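Local coordinates for protein inorganic pyrophosphatase (Shewanella sp. AS-11, PDB 6LL8) that probably hydrolyses diphosphate to two phosphates in a manganese-dependent reaction, here captured with magnesium ions and the substrate analogue imidodiphosphate bound, at residues I21-I30 / Y128-I139; M141-F151 / F176-K187. All blocks are in the same frame, centred on the assembly; numbering follows the deposited sequence. Where two conformers were deposited one is given.

Interaction 1 (I21-I30 / Y128-I139); sequences IALAYLKNQI and YQVKIPANIAGI
Ile21 meets helix 134-139 through its CG2 methyl, which lies 3.8 Å from both Ile136 CD1 and Ile139 CD1. Ala22 CB approaches Ile136 CG2 at 4.0 Å, where the two backbones come nearest. Ala22, Ile136 and Ile139 are buried, with Ile21 at their border; Phe55, from a loop, also touches all three isoleucines. The short helical segments run roughly antiparallel, at 145°, within the DHH domain, whose parallel sheet is flanked by helix 14-29. By contrast, Tyr25, Ile30 and Tyr128 are partly exposed and bordered by water. Here a Schellman motif at Gln129 ends helix 117-128, and Val130 CB sits 3.7 Å from Leu26 CD1. Ile30 CD1 makes a CH-pi contact over one face of the Tyr128 ring, 3.7 Å from its centroid and 16° off the normal; with chi1 at 67°, CG1 lies between N and the carbonyl carbon and carries CD1 over the ring, leaving CG2 to meet Val130 CG2. Replacing Tyr128 with alanine would probably leave Ile30 CD1 without its aromatic platform and the water shared with Lys27 NZ without its hydroxyl partner. Beside Tyr25, another water joins Tyr25 OH to Lys131 O, while Pro133 CG touches Tyr25 CZ at 3.5 Å.

Interaction 2 (M141-F151 / F176-K187); sequences MCAILSDTVIF and FKEVGMDMFKVK. With MG (magnesium ion), chain D; MG (magnesium ion), chain F; 2PN (imidodiphosphoric acid), chain I.
The C-terminal end of helix 134-147 delivers Asp147 to the magnesium cluster, and its segment 141-147 crosses helix 176-187 at -66°. The helices come closest at Leu145 and Gly180, whose CA atoms are 5.4 Å apart. A side chain on Gly180 would point into this interface, where a CB would crowd Ile150 CG1. The CD1 methyl of Ile150 reaches Met181 N at 3.6 Å and also meets Met181 CE, the two side chains crossing at about a right angle. The Phe184 ring turns its edge to two carbonyls, CZ lying 3.5 Å from Ser146 O. Phe151 CE2 comes 4.0 Å from Phe176 CE1, at the edge of the Phe176 ring. The Lys187 chain, extended beyond CG, brings NZ to donate at 3.1 Å to Ser146 OG, which sits anti to its backbone N (chi1 -173°). Asp147 starts away from helix 176-187 at its CB, and its carboxylate bridges two magnesium ions, OD2 at 2.1 Å from one and OD1 at 2.2 Å from the other. The apolar packing thus lies directly behind the bridging carboxylate. Lys187 NZ, 6.3 Å from Asp147 OD1, does not touch it; its charge is probably largely balanced by its salt bridge to Glu219, with Ser146 OG held between Lys187 and Glu45.

Helix 134-147 serves both contacts in succession: its first turns face helix 14-29 in interaction 1, and its last turns face helix 176-187 in interaction 2. Their centres are 20 Å apart. Interaction 1 is only partly buried and lies about 20 Å from the chain centre; its side chains meet through apolar and CH-pi contacts, and its polar links across the segments run through water. Interaction 2 is mostly buried, about 13 Å from that centre, and covers more surface, 689 against 548 Å². It adds a direct lysine-serine bond and extends to the metal-bound aspartate. The helix therefore runs from the outer side of the DHH domain to the active site.

Interaction 1 (I21-I30 / Y128-I139)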
loop_
_atom_site.group_PDB
_atom_site.type_symbol
_atom_site.label_atom_id
_atom_site.label_comp_id
_atom_site.label_asym_id
_atom_site.label_seq_id
_atom_site.Cartn_x
_atom_site.Cartn_y
_atom_site.Cartn_z
ATOM N N ILE A 21 2.481 1.543 13.666
ATOM C CA ILE A 21 3.421 1.507 14.816
ATOM C C ILE A 21 3.893 2.930 15.099
ATOM O O ILE A 21 3.897 3.373 16.256
ATOM C CB ILE A 21 4.598 0.576 14.517
ATOM C CG1 ILE A 21 4.133 -0.874 14.413
ATOM C CG2 ILE A 21 5.669 0.729 15.587
ATOM C CD1 ILE A 21 5.186 -1.837 13.911
ATOM N N ALA A 22 4.321 3.644 14.071
ATOM C CA ALA A 22 4.917 4.975 14.253
ATOM C C ALA A 22 3.882 5.968 14.775
ATOM O O ALA A 22 4.194 6.781 15.678
ATOM C CB ALA A 22 5.509 5.445 12.949
ATOM N N LEU A 23 2.665 5.963 14.248
ATOM C CA LEU A 23 1.651 6.915 14.717
ATOM C C LEU A 23 1.157 6.515 16.087
ATOM O O LEU A 23 0.922 7.409 16.920
ATOM C CB LEU A 23 0.522 7.038 13.712
ATOM C CG LEU A 23 -0.601 7.982 14.118
ATOM C CD1 LEU A 23 -0.127 9.368 14.468
ATOM C CD2 LEU A 23 -1.669 8.038 13.030
ATOM N N ALA A 24 0.988 5.225 16.391
ATOM C CA ALA A 24 0.576 4.857 17.765
ATOM C C ALA A 24 1.612 5.363 18.767
ATOM O O ALA A 24 1.247 5.849 19.851
ATOM C CB ALA A 24 0.370 3.377 17.899
ATOM N N TYR A 25 2.894 5.239 18.464
ATOM C CA TYR A 25 3.939 5.715 19.395
ATOM C C TYR A 25 3.755 7.203 19.616
ATOM O O TYR A 25 3.790 7.701 20.752
ATOM C CB TYR A 25 5.323 5.387 18.853
ATOM C CG TYR A 25 6.428 5.915 19.745
ATOM C CD1 TYR A 25 6.847 5.223 20.859
ATOM C CD2 TYR A 25 6.996 7.139 19.504
ATOM C CE1 TYR A 25 7.838 5.755 21.662
ATOM C CE2 TYR A 25 7.949 7.713 20.320
ATOM C CZ TYR A 25 8.385 6.999 21.407
ATOM O OH TYR A 25 9.351 7.532 22.246
ATOM N N LEU A 26 3.615 7.972 18.540
ATOM C CA LEU A 26 3.458 9.439 18.633
ATOM C C LEU A 26 2.228 9.769 19.480
ATOM O O LEU A 26 2.335 10.618 20.389
ATOM C CB LEU A 26 3.300 10.006 17.227
ATOM C CG LEU A 26 2.960 11.493 17.158
ATOM C CD1 LEU A 26 3.987 12.346 17.891
ATOM C CD2 LEU A 26 2.803 11.924 15.733
ATOM N N LYS A 27 1.089 9.154 19.232
ATOM C CA LYS A 27 -0.136 9.427 20.002
ATOM C C LYS A 27 0.109 9.135 21.484
ATOM O O LYS A 27 -0.259 9.957 22.336
ATOM C CB LYS A 27 -1.285 8.590 19.451
ATOM C CG LYS A 27 -1.851 9.121 18.157
ATOM C CD LYS A 27 -2.492 10.464 18.301
ATOM C CE LYS A 27 -3.463 10.781 17.195
ATOM N NZ LYS A 27 -4.126 12.062 17.420
ATOM N N ASN A 28 0.709 8.015 21.807
ATOM C CA ASN A 28 0.977 7.725 23.230
ATOM C C ASN A 28 1.900 8.788 23.823
ATOM O O ASN A 28 1.707 9.166 24.983
ATOM C CB ASN A 28 1.500 6.309 23.407
ATOM C CG ASN A 28 0.399 5.293 23.197
ATOM O OD1 ASN A 28 -0.666 5.413 23.796
ATOM N ND2 ASN A 28 0.637 4.283 22.379
ATOM N N GLN A 29 2.880 9.255 23.094
ATOM C CA GLN A 29 3.825 10.256 23.626
ATOM C C GLN A 29 3.100 11.562 23.915
ATOM O O GLN A 29 3.592 12.299 24.803
ATOM C CB GLN A 29 5.005 10.489 22.695
ATOM C CG GLN A 29 5.995 9.339 22.633
ATOM C CD GLN A 29 6.632 8.967 23.955
ATOM O OE1 GLN A 29 7.363 9.793 24.513
ATOM N NE2 GLN A 29 6.152 7.868 24.515
ATOM N N ILE A 30 2.036 11.887 23.209
ATOM C CA ILE A 30 1.302 13.157 23.427
ATOM C C ILE A 30 0.083 12.908 24.324
ATOM O O ILE A 30 -0.774 13.774 24.442
ATOM C CB ILE A 30 0.972 13.896 22.116
ATOM C CG1 ILE A 30 -0.030 13.137 21.248
ATOM C CG2 ILE A 30 2.263 14.217 21.402
ATOM C CD1 ILE A 30 -0.466 13.847 19.974
ATOM N N TYR A 128 4.276 18.125 16.540
ATOM C CA TYR A 128 4.160 17.937 18.000
ATOM C C TYR A 128 5.505 18.076 18.718
ATOM O O TYR A 128 5.548 18.049 19.955
ATOM C CB TYR A 128 3.521 16.575 18.292
ATOM C CG TYR A 128 2.073 16.478 17.918
ATOM C CD1 TYR A 128 1.119 17.164 18.645
ATOM C CD2 TYR A 128 1.666 15.695 16.859
ATOM C CE1 TYR A 128 -0.226 17.042 18.357
ATOM C CE2 TYR A 128 0.327 15.584 16.545
ATOM C CZ TYR A 128 -0.622 16.243 17.302
ATOM O OH TYR A 128 -1.939 16.088 16.979
ATOM N N GLN A 129 6.586 18.176 17.971
ATOM C CA GLN A 129 7.953 18.289 18.537
ATOM C C GLN A 129 8.245 17.084 19.432
ATOM O O GLN A 129 8.864 17.203 20.498
ATOM C CB GLN A 129 8.139 19.618 19.254
ATOM C CG GLN A 129 7.996 20.845 18.357
ATOM C CD GLN A 129 8.148 22.104 19.179
ATOM O OE1 GLN A 129 7.238 22.528 19.894
ATOM N NE2 GLN A 129 9.343 22.647 19.150
ATOM N N VAL A 130 7.904 15.909 18.943
ATOM C CA VAL A 130 8.214 14.624 19.612
ATOM C C VAL A 130 9.421 13.973 18.934
ATOM O O VAL A 130 9.484 13.875 17.690
ATOM C CB VAL A 130 6.973 13.714 19.572
ATOM C CG1 VAL A 130 7.295 12.317 20.020
ATOM C CG2 VAL A 130 5.870 14.325 20.419
ATOM N N LYS A 131 10.364 13.518 19.738
ATOM C CA LYS A 131 11.576 12.867 19.232
ATOM C C LYS A 131 11.199 11.520 18.617
ATOM O O LYS A 131 10.376 10.767 19.155
ATOM C CB LYS A 131 12.563 12.631 20.373
ATOM C CG LYS A 131 13.055 13.897 21.035
ATOM C CD LYS A 131 13.668 14.921 20.100
ATOM C CE LYS A 131 14.097 16.172 20.845
ATOM N NZ LYS A 131 12.968 17.111 21.071
ATOM N N ILE A 132 11.834 11.209 17.502
ATOM C CA ILE A 132 11.621 9.902 16.818
ATOM C C ILE A 132 12.729 8.981 17.300
ATOM O O ILE A 132 13.902 9.256 17.041
ATOM C CB ILE A 132 11.645 10.044 15.287
ATOM C CG1 ILE A 132 10.627 11.092 14.831
ATOM C CG2 ILE A 132 11.381 8.671 14.677
ATOM C CD1 ILE A 132 10.633 11.367 13.351
ATOM N N PRO A 133 12.403 7.884 17.996
ATOM C CA PRO A 133 13.439 6.959 18.421
ATOM C C PRO A 133 14.081 6.272 17.211
ATOM O O PRO A 133 13.492 6.156 16.153
ATOM C CB PRO A 133 12.702 5.892 19.242
ATOM C CG PRO A 133 11.344 6.484 19.554
ATOM C CD PRO A 133 11.084 7.523 18.497
ATOM N N ALA A 134 15.286 5.798 17.395
ATOM C CA ALA A 134 16.069 5.176 16.331
ATOM C C ALA A 134 15.321 4.024 15.667
ATOM O O ALA A 134 15.363 3.897 14.430
ATOM C CB ALA A 134 17.424 4.734 16.814
ATOM N N ASN A 135 14.705 3.170 16.447
ATOM C CA ASN A 135 14.033 1.981 15.885
ATOM C C ASN A 135 12.835 2.393 15.031
ATOM O O ASN A 135 12.625 1.865 13.944
ATOM C CB ASN A 135 13.734 0.943 16.973
ATOM C CG ASN A 135 12.818 1.402 18.113
ATOM O OD1 ASN A 135 12.503 2.584 18.284
ATOM N ND2 ASN A 135 12.474 0.474 18.995
ATOM N N ILE A 136 12.016 3.292 15.554
ATOM C CA ILE A 136 10.858 3.833 14.809
ATOM C C ILE A 136 11.366 4.530 13.543
ATOM O O ILE A 136 10.787 4.345 12.458
ATOM C CB ILE A 136 10.043 4.811 15.667
ATOM C CG1 ILE A 136 9.448 4.115 16.889
ATOM C CG2 ILE A 136 9.006 5.533 14.823
ATOM C CD1 ILE A 136 8.281 3.290 16.584
ATOM N N ALA A 137 12.426 5.303 13.661
ATOM C CA ALA A 137 12.942 5.996 12.469
ATOM C C ALA A 137 13.319 4.981 11.389
ATOM O O ALA A 137 13.088 5.239 10.196
ATOM C CB ALA A 137 14.133 6.871 12.816
ATOM N N GLY A 138 13.899 3.867 11.798
ATOM C CA GLY A 138 14.322 2.868 10.822
ATOM C C GLY A 138 13.147 2.307 10.046
ATOM O O GLY A 138 13.235 2.142 8.837
ATOM N N ILE A 139 12.077 1.933 10.753
ATOM C CA ILE A 139 10.941 1.318 10.041
ATOM C C ILE A 139 10.245 2.387 9.199
ATOM O O ILE A 139 9.744 2.055 8.107
ATOM C CB ILE A 139 10.007 0.530 10.965
ATOM C CG1 ILE A 139 9.208 1.402 11.933
ATOM C CG2 ILE A 139 10.776 -0.571 11.673
ATOM C CD1 ILE A 139 8.161 0.639 12.707
HETATM O O HOH W 1 10.087 10.038 21.732
HETATM O O HOH W 2 -2.678 13.733 15.794
#

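Interaction 2 (M141-F151 / F176-K187)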
loop_
_atom_site.group_PDB
_atom_site.type_symbol
_atom_site.label_atom_id
_atom_site.label_comp_id
_atom_site.label_asym_id
_atom_site.label_seq_id
_atom_site.Cartn_x
_atom_site.Cartn_y
_atom_site.Cartn_z
ATOM N N MET A 141 11.699 4.934 7.717
ATOM C CA MET A 141 12.614 5.072 6.578
ATOM C C MET A 141 12.358 3.959 5.566
ATOM O O MET A 141 12.254 4.213 4.356
ATOM C CB MET A 141 14.038 5.020 7.103
ATOM C CG MET A 141 15.109 5.163 6.025
ATOM S SD MET A 141 16.698 4.425 6.464
ATOM C CE MET A 141 16.230 2.700 6.427
ATOM N N CYS A 142 12.278 2.727 6.059
ATOM C CA CYS A 142 12.051 1.576 5.161
ATOM C C CYS A 142 10.712 1.734 4.451
ATOM O O CYS A 142 10.611 1.441 3.241
ATOM C CB CYS A 142 12.092 0.261 5.910
ATOM S SG CYS A 142 13.732 -0.223 6.456
ATOM N N ALA A 143 9.668 2.111 5.171
ATOM C CA ALA A 143 8.360 2.266 4.523
ATOM C C ALA A 143 8.428 3.267 3.373
ATOM O O ALA A 143 7.842 3.021 2.298
ATOM C CB ALA A 143 7.324 2.700 5.522
ATOM N N ILE A 144 9.141 4.377 3.551
ATOM C CA ILE A 144 9.191 5.412 2.501
ATOM C C ILE A 144 10.009 4.884 1.325
ATOM O O ILE A 144 9.641 5.121 0.172
ATOM C CB ILE A 144 9.736 6.734 3.061
ATOM C CG1 ILE A 144 8.902 7.263 4.233
ATOM C CG2 ILE A 144 9.814 7.766 1.935
ATOM C CD1 ILE A 144 9.598 8.293 5.060
ATOM N N LEU A 145 11.118 4.210 1.591
ATOM C CA LEU A 145 11.912 3.595 0.511
ATOM C C LEU A 145 11.073 2.598 -0.269
ATOM O O LEU A 145 11.229 2.468 -1.490
ATOM C CB LEU A 145 13.140 2.923 1.110
ATOM C CG LEU A 145 14.233 3.869 1.577
ATOM C CD1 LEU A 145 15.170 3.111 2.503
ATOM C CD2 LEU A 145 14.988 4.483 0.414
ATOM N N SER A 146 10.192 1.858 0.389
ATOM C CA SER A 146 9.329 0.866 -0.276
ATOM C C SER A 146 8.288 1.582 -1.130
ATOM O O SER A 146 8.167 1.288 -2.333
ATOM C CB SER A 146 8.697 -0.040 0.745
ATOM O OG SER A 146 8.023 -1.063 0.067
ATOM N N ASP A 147 7.524 2.472 -0.524
ATOM C CA ASP A 147 6.438 3.142 -1.266
ATOM C C ASP A 147 6.959 3.959 -2.437
ATOM O O ASP A 147 6.294 4.030 -3.465
ATOM C CB ASP A 147 5.647 4.050 -0.342
ATOM C CG ASP A 147 4.403 3.406 0.216
ATOM O OD1 ASP A 147 4.434 2.193 0.400
ATOM O OD2 ASP A 147 3.432 4.120 0.579
ATOM N N THR A 148 8.132 4.562 -2.307
ATOM C CA THR A 148 8.687 5.373 -3.383
ATOM C C THR A 148 9.541 4.550 -4.343
ATOM O O THR A 148 10.072 5.133 -5.294
ATOM C CB THR A 148 9.504 6.539 -2.870
ATOM O OG1 THR A 148 10.699 6.095 -2.244
ATOM C CG2 THR A 148 8.715 7.471 -1.981
ATOM N N VAL A 149 9.670 3.262 -4.116
ATOM C CA VAL A 149 10.499 2.402 -4.996
ATOM C C VAL A 149 11.911 2.997 -5.066
ATOM O O VAL A 149 12.472 3.245 -6.151
ATOM C CB VAL A 149 9.859 2.110 -6.363
ATOM C CG1 VAL A 149 10.627 0.998 -7.077
ATOM C CG2 VAL A 149 8.395 1.743 -6.210
ATOM N N ILE A 150 12.502 3.229 -3.911
ATOM C CA ILE A 150 13.878 3.772 -3.839
ATOM C C ILE A 150 13.939 5.067 -4.645
ATOM O O ILE A 150 14.919 5.334 -5.370
ATOM C CB ILE A 150 14.956 2.761 -4.263
ATOM C CG1 ILE A 150 14.599 1.296 -3.993
ATOM C CG2 ILE A 150 16.268 3.144 -3.591
ATOM C CD1 ILE A 150 15.608 0.276 -4.537
ATOM N N PHE A 151 12.916 5.888 -4.498
ATOM C CA PHE A 151 12.783 7.229 -5.119
ATOM C C PHE A 151 12.474 7.147 -6.615
ATOM O O PHE A 151 12.389 8.210 -7.252
ATOM C CB PHE A 151 13.983 8.137 -4.862
ATOM C CG PHE A 151 14.464 8.226 -3.447
ATOM C CD1 PHE A 151 13.609 8.147 -2.358
ATOM C CD2 PHE A 151 15.781 8.551 -3.209
ATOM C CE1 PHE A 151 14.090 8.318 -1.079
ATOM C CE2 PHE A 151 16.252 8.732 -1.923
ATOM C CZ PHE A 151 15.404 8.609 -0.853
ATOM N N PHE A 176 21.159 4.011 2.868
ATOM C CA PHE A 176 19.713 3.740 2.869
ATOM C C PHE A 176 19.255 3.218 1.514
ATOM O O PHE A 176 18.269 2.449 1.473
ATOM C CB PHE A 176 18.931 4.959 3.340
ATOM C CG PHE A 176 19.248 6.270 2.664
ATOM C CD1 PHE A 176 18.714 6.612 1.429
ATOM C CD2 PHE A 176 20.101 7.171 3.283
ATOM C CE1 PHE A 176 19.017 7.846 0.854
ATOM C CE2 PHE A 176 20.449 8.359 2.682
ATOM C CZ PHE A 176 19.897 8.693 1.485
ATOM N N LYS A 177 19.890 3.590 0.416
ATOM C CA LYS A 177 19.431 3.052 -0.886
ATOM C C LYS A 177 19.674 1.547 -0.952
ATOM O O LYS A 177 18.898 0.852 -1.624
ATOM C CB LYS A 177 20.083 3.775 -2.059
ATOM C CG LYS A 177 19.568 5.203 -2.211
ATOM C CD LYS A 177 20.134 5.901 -3.424
ATOM C CE LYS A 177 19.768 7.358 -3.427
ATOM N NZ LYS A 177 20.474 8.100 -4.492
ATOM N N GLU A 178 20.718 1.033 -0.308
ATOM C CA GLU A 178 20.930 -0.436 -0.265
ATOM C C GLU A 178 19.905 -1.107 0.621
ATOM O O GLU A 178 19.536 -2.245 0.307
ATOM C CB GLU A 178 22.362 -0.773 0.108
ATOM C CG GLU A 178 23.260 -0.757 -1.105
ATOM C CD GLU A 178 22.933 -1.827 -2.135
ATOM O OE1 GLU A 178 22.463 -1.468 -3.212
ATOM O OE2 GLU A 178 23.110 -3.034 -1.837
ATOM N N VAL A 179 19.444 -0.478 1.688
ATOM C CA VAL A 179 18.311 -1.036 2.439
ATOM C C VAL A 179 17.104 -1.112 1.490
ATOM O O VAL A 179 16.411 -2.120 1.487
ATOM C CB VAL A 179 18.016 -0.237 3.719
ATOM C CG1 VAL A 179 16.794 -0.797 4.425
ATOM C CG2 VAL A 179 19.222 -0.242 4.651
ATOM N N GLY A 180 16.882 -0.075 0.694
ATOM C CA GLY A 180 15.821 -0.062 -0.320
ATOM C C GLY A 180 15.947 -1.264 -1.217
ATOM O O GLY A 180 14.968 -1.991 -1.452
ATOM N N MET A 181 17.132 -1.481 -1.782
ATOM C CA MET A 181 17.319 -2.596 -2.711
ATOM C C MET A 181 17.103 -3.925 -1.985
ATOM O O MET A 181 16.521 -4.830 -2.567
ATOM C CB MET A 181 18.683 -2.506 -3.372
ATOM C CG MET A 181 18.812 -3.507 -4.502
ATOM S SD MET A 181 17.586 -3.322 -5.835
ATOM C CE MET A 181 18.018 -1.717 -6.453
ATOM N N ASP A 182 17.558 -4.040 -0.743
ATOM C CA ASP A 182 17.342 -5.275 0.038
ATOM C C ASP A 182 15.850 -5.606 0.050
ATOM O O ASP A 182 15.449 -6.768 -0.091
ATOM C CB ASP A 182 17.833 -5.144 1.464
ATOM C CG ASP A 182 19.323 -5.200 1.637
ATOM O OD1 ASP A 182 19.997 -5.484 0.662
ATOM O OD2 ASP A 182 19.751 -4.845 2.737
ATOM N N MET A 183 15.020 -4.621 0.329
ATOM C CA MET A 183 13.561 -4.847 0.420
ATOM C C MET A 183 13.019 -5.384 -0.893
ATOM O O MET A 183 12.151 -6.289 -0.874
ATOM C CB MET A 183 12.855 -3.563 0.805
ATOM C CG MET A 183 13.064 -3.242 2.307
ATOM S SD MET A 183 12.124 -1.797 2.817
ATOM C CE MET A 183 13.025 -0.525 1.943
ATOM N N PHE A 184 13.470 -4.836 -2.011
ATOM C CA PHE A 184 13.004 -5.332 -3.323
ATOM C C PHE A 184 13.596 -6.688 -3.675
ATOM O O PHE A 184 12.925 -7.456 -4.364
ATOM C CB PHE A 184 13.157 -4.258 -4.397
ATOM C CG PHE A 184 12.135 -3.162 -4.226
ATOM C CD1 PHE A 184 10.845 -3.334 -4.693
ATOM C CD2 PHE A 184 12.431 -2.017 -3.515
ATOM C CE1 PHE A 184 9.879 -2.367 -4.448
ATOM C CE2 PHE A 184 11.469 -1.055 -3.294
ATOM C CZ PHE A 184 10.184 -1.237 -3.738
ATOM N N LYS A 185 14.764 -7.019 -3.176
ATOM C CA LYS A 185 15.271 -8.407 -3.318
ATOM C C LYS A 185 14.393 -9.368 -2.520
ATOM O O LYS A 185 14.080 -10.443 -2.997
ATOM C CB LYS A 185 16.733 -8.489 -2.874
ATOM C CG LYS A 185 17.702 -7.777 -3.805
ATOM C CD LYS A 185 19.130 -7.933 -3.311
ATOM C CE LYS A 185 20.159 -7.255 -4.126
ATOM N NZ LYS A 185 21.467 -7.884 -3.790
ATOM N N VAL A 186 13.949 -8.977 -1.337
ATOM C CA VAL A 186 12.987 -9.809 -0.575
ATOM C C VAL A 186 11.693 -9.952 -1.367
ATOM O O VAL A 186 11.181 -11.081 -1.493
ATOM C CB VAL A 186 12.753 -9.245 0.818
ATOM C CG1 VAL A 186 11.619 -9.982 1.522
ATOM C CG2 VAL A 186 14.024 -9.345 1.657
ATOM N N LYS A 187 11.167 -8.870 -1.918
ATOM C CA LYS A 187 9.914 -8.925 -2.688
ATOM C C LYS A 187 10.060 -9.853 -3.885
ATOM O O LYS A 187 9.059 -10.414 -4.328
ATOM C CB LYS A 187 9.454 -7.539 -3.151
ATOM C CG LYS A 187 8.869 -6.649 -2.066
ATOM C CD LYS A 187 8.317 -5.282 -2.598
ATOM C CE LYS A 187 7.204 -4.601 -1.751
ATOM N NZ LYS A 187 6.934 -3.127 -1.980
HETATM MG MG MG D . 1.386 3.933 1.189
HETATM MG MG MG F . 2.874 0.678 0.094
HETATM P P1 2PN I . 0.347 2.178 -1.245
HETATM O O1 2PN I . -0.585 1.478 -0.261
HETATM O O2 2PN I . 1.527 1.322 -1.625
HETATM O O3 2PN I . 0.763 3.541 -0.724
HETATM N N1 2PN I . -0.532 2.450 -2.610
HETATM P P2 2PN I . -0.522 1.842 -4.143
HETATM O O4 2PN I . -1.971 1.436 -4.399
HETATM O O5 2PN I . 0.395 0.638 -4.172
HETATM O O6 2PN I . -0.072 2.945 -5.070
HETATM O O HOH W 3 3.600 -0.622 -1.762
HETATM O O HOH W 4 4.490 -0.165 1.669
#